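Local coordinates for glycosyl hydrolase family 26 (Bacteroides ovatus, PDB 4ZXO), which hydrolyses beta-mannan chains as a beta-mannanase, probably cleaving the mannan backbone of galactomannan during its breakdown by this gut bacterium, at residues Q243-L248 against T283-P288. Residues are numbered along the deposited sequence; the frame is centred on the assembly and turned at random.
Sequences QYIKQL and TGTLLP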
ATOM      1  N   GLN A 243     -12.884   6.898 -18.504  1.00 15.38           N
ATOM      2  CA  GLN A 243     -12.464   5.519 -18.369  1.00 17.27           C
ATOM      3  C   GLN A 243     -12.137   5.243 -16.899  1.00 14.99           C
ATOM      4  O   GLN A 243     -12.456   4.180 -16.348  1.00 14.44           O
ATOM      5  CB  GLN A 243     -11.240   5.236 -19.248  1.00 23.03           C
ATOM      6  CG  GLN A 243     -11.034   3.754 -19.506  1.00 28.84           C
ATOM      7  CD  GLN A 243     -12.184   3.119 -20.307  1.00 33.55           C
ATOM      8  OE1 GLN A 243     -12.887   3.798 -21.069  1.00 35.38           O
ATOM      9  NE2 GLN A 243     -12.394   1.820 -20.109  1.00 35.44           N
ATOM     10  N   TYR A 244     -11.456   6.189 -16.261  1.00 12.43           N
ATOM     11  CA  TYR A 244     -11.127   6.040 -14.838  1.00 11.57           C
ATOM     12  C   TYR A 244     -12.382   5.869 -13.988  1.00 11.63           C
ATOM     13  O   TYR A 244     -12.424   5.025 -13.095  1.00 11.80           O
ATOM     14  CB  TYR A 244     -10.340   7.251 -14.369  1.00 10.48           C
ATOM     15  CG  TYR A 244     -10.003   7.303 -12.892  1.00  9.45           C
ATOM     16  CD1 TYR A 244      -9.082   6.426 -12.299  1.00  9.27           C
ATOM     17  CD2 TYR A 244     -10.577   8.268 -12.079  1.00  9.34           C
ATOM     18  CE1 TYR A 244      -8.766   6.528 -10.951  1.00  9.59           C
ATOM     19  CE2 TYR A 244     -10.273   8.379 -10.711  1.00  9.64           C
ATOM     20  CZ  TYR A 244      -9.341   7.522 -10.173  1.00  8.95           C
ATOM     21  OH  TYR A 244      -9.003   7.628  -8.840  1.00 10.01           O
ATOM     22  N   ILE A 245     -13.399   6.698 -14.236  1.00 11.77           N
ATOM     23  CA  ILE A 245     -14.626   6.600 -13.456  1.00 13.00           C
ATOM     24  C   ILE A 245     -15.251   5.221 -13.664  1.00 13.12           C
ATOM     25  O   ILE A 245     -15.636   4.589 -12.703  1.00 13.28           O
ATOM     26  CB  ILE A 245     -15.607   7.752 -13.820  1.00 14.09           C
ATOM     27  CG1 ILE A 245     -15.047   9.047 -13.231  1.00 14.93           C
ATOM     28  CG2 ILE A 245     -16.969   7.529 -13.188  1.00 14.88           C
ATOM     29  CD1 ILE A 245     -15.697  10.281 -13.782  1.00 17.18           C
ATOM     30  N   LYS A 246     -15.299   4.748 -14.907  1.00 13.38           N
ATOM     31  CA  LYS A 246     -15.845   3.418 -15.199  1.00 13.97           C
ATOM     32  C   LYS A 246     -15.007   2.319 -14.504  1.00 13.12           C
ATOM     33  O   LYS A 246     -15.529   1.431 -13.838  1.00 13.80           O
ATOM     34  CB  LYS A 246     -15.897   3.173 -16.733  1.00 16.20           C
ATOM     35  CG  LYS A 246     -16.257   1.752 -17.161  1.00 20.45           C
ATOM     36  CD  LYS A 246     -16.651   1.649 -18.668  1.00 25.32           C
ATOM     37  CE  LYS A 246     -17.079   0.180 -19.075  1.00 28.11           C
ATOM     38  NZ  LYS A 246     -17.973   0.009 -20.339  1.00 29.54           N
ATOM     39  N   GLN A 247     -13.703   2.364 -14.711  1.00 11.77           N
ATOM     40  CA  GLN A 247     -12.862   1.297 -14.219  1.00 10.47           C
ATOM     41  C   GLN A 247     -12.695   1.319 -12.717  1.00 11.01           C
ATOM     42  O   GLN A 247     -12.646   0.230 -12.094  1.00 10.34           O
ATOM     43  CB  GLN A 247     -11.501   1.384 -14.858  1.00 12.87           C
ATOM     44  CG  GLN A 247     -11.546   1.068 -16.354  1.00 14.49           C
ATOM     45  CD  GLN A 247     -12.001  -0.366 -16.638  1.00 17.38           C
ATOM     46  OE1 GLN A 247     -11.730  -1.267 -15.853  1.00 18.13           O
ATOM     47  NE2 GLN A 247     -12.699  -0.576 -17.777  1.00 20.23           N
ATOM     48  N   LEU A 248     -12.665   2.524 -12.119  1.00 10.41           N
ATOM     49  CA  LEU A 248     -12.597   2.567 -10.651  1.00 10.33           C
ATOM     50  C   LEU A 248     -13.918   2.085 -10.046  1.00 10.17           C
ATOM     51  O   LEU A 248     -13.915   1.315  -9.083  1.00 10.86           O
ATOM     52  CB  LEU A 248     -12.251   3.978 -10.155  1.00 10.10           C
ATOM     53  CG  LEU A 248     -11.982   4.059  -8.652  1.00 10.44           C
ATOM     54  CD1 LEU A 248     -10.848   3.057  -8.168  1.00 10.59           C
ATOM     55  CD2 LEU A 248     -11.747   5.513  -8.249  1.00 12.32           C
ATOM     56  N   THR A 283     -12.577  16.745  -5.495  1.00 13.56           N
ATOM     57  CA  THR A 283     -14.019  16.720  -5.236  1.00 14.31           C
ATOM     58  C   THR A 283     -14.831  16.422  -6.450  1.00 14.57           C
ATOM     59  O   THR A 283     -15.984  15.997  -6.345  1.00 15.22           O
ATOM     60  CB  THR A 283     -14.565  18.058  -4.660  1.00 15.28           C
ATOM     61  OG1 THR A 283     -14.379  19.133  -5.612  1.00 17.93           O
ATOM     62  CG2 THR A 283     -13.831  18.376  -3.358  1.00 15.69           C
ATOM     63  N   GLY A 284     -14.253  16.637  -7.616  1.00 14.71           N
ATOM     64  CA  GLY A 284     -15.043  16.478  -8.817  1.00 15.18           C
ATOM     65  C   GLY A 284     -14.935  15.133  -9.486  1.00 15.93           C
ATOM     66  O   GLY A 284     -15.794  14.766 -10.263  1.00 17.16           O
ATOM     67  N   THR A 285     -13.860  14.415  -9.213  1.00 13.95           N
ATOM     68  CA  THR A 285     -13.671  13.068  -9.795  1.00 12.45           C
ATOM     69  C   THR A 285     -13.484  12.000  -8.715  1.00 11.38           C
ATOM     70  O   THR A 285     -14.241  11.048  -8.661  1.00 13.78           O
ATOM     71  CB  THR A 285     -12.474  13.064 -10.746  1.00 13.48           C
ATOM     72  OG1 THR A 285     -12.748  13.987 -11.802  1.00 14.35           O
ATOM     73  CG2 THR A 285     -12.273  11.715 -11.392  1.00 13.31           C
ATOM     74  N   LEU A 286     -12.489  12.152  -7.847  1.00 10.93           N
ATOM     75  CA  LEU A 286     -12.197  11.065  -6.909  1.00 10.57           C
ATOM     76  C   LEU A 286     -13.303  10.850  -5.854  1.00 11.79           C
ATOM     77  O   LEU A 286     -13.811   9.721  -5.652  1.00 11.99           O
ATOM     78  CB  LEU A 286     -10.880  11.352  -6.198  1.00 10.31           C
ATOM     79  CG  LEU A 286     -10.449  10.268  -5.216  1.00  9.97           C
ATOM     80  CD1 LEU A 286     -10.122   8.922  -5.836  1.00  9.83           C
ATOM     81  CD2 LEU A 286      -9.244  10.682  -4.360  1.00 11.07           C
ATOM     82  N   LEU A 287     -13.656  11.910  -5.144  1.00 11.35           N
ATOM     83  CA  LEU A 287     -14.611  11.765  -4.015  1.00 12.83           C
ATOM     84  C   LEU A 287     -15.957  11.205  -4.441  1.00 12.83           C
ATOM     85  O   LEU A 287     -16.469  10.299  -3.790  1.00 12.97           O
ATOM     86  CB  LEU A 287     -14.777  13.103  -3.315  1.00 14.33           C
ATOM     87  CG  LEU A 287     -15.627  13.045  -2.018  1.00 15.49           C
ATOM     88  CD1 LEU A 287     -15.078  12.038  -0.963  1.00 15.08           C
ATOM     89  CD2 LEU A 287     -15.753  14.430  -1.380  1.00 16.52           C
ATOM     90  N   PRO A 288     -16.520  11.679  -5.562  1.00 13.92           N
ATOM     91  CA  PRO A 288     -17.846  11.102  -5.892  1.00 14.68           C
ATOM     92  C   PRO A 288     -17.815   9.625  -6.201  1.00 14.29           C
ATOM     93  O   PRO A 288     -18.836   8.963  -6.008  1.00 15.98           O
ATOM     94  CB  PRO A 288     -18.291  11.868  -7.140  1.00 15.92           C
ATOM     95  CG  PRO A 288     -17.548  13.202  -7.053  1.00 15.40           C
ATOM     96  CD  PRO A 288     -16.180  12.848  -6.408  1.00 14.33           C
TER
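Y244 reaches from helix 241-262 toward helix 281-290 and meets T285 and L286 with different parts of its side chain. The methyl CG2 of T285 sits at the edge of the phenol, near the ring plane, 3.9 Å from Y244 CD2 and equally close to CE2. Farther out, the hydroxyl takes over: Y244 OH lies 3.5 Å from L286 CD1, a van der Waals contact between an oxygen and a methyl. Y244 has CG anti to the backbone N (chi1 176°), and its CB already points at the neighbouring helix. L286 brings CD1 back toward that helix from a less direct start. I245 and L248 fill in beside the tyrosine, more loosely, with I245 CG1 4.3 Å from T285 CG2 and L248 CD2 4.5 Å from L286 CD1.

The polar groups in this apolar seam find partners elsewhere. The hydroxyl of Y244, inside the protein, is hydrogen-bonded to T271 OG1, which ties the tip of the ring to strand 266-271. T285 has OG1 beside its backbone N (chi1 -61°) and CG2 anti to it, which presents the methyl to the tyrosine while OG1 receives a hydrogen bond from R241 NE. The same guanidinium binds G284 O through NH2, so an arginine from the start of helix 241-262 grips the wide, pi-type turn at 283-286. F327 of helix 321-328 also packs against L286.

The two segments run almost parallel, at 8°, with axes 10.7 Å apart and 178 Å² buried between them. Strand 266-271 lies between their helices in the chain, making this the packing of consecutive outer helices in the (beta/alpha)8 TIM barrel of family GH26.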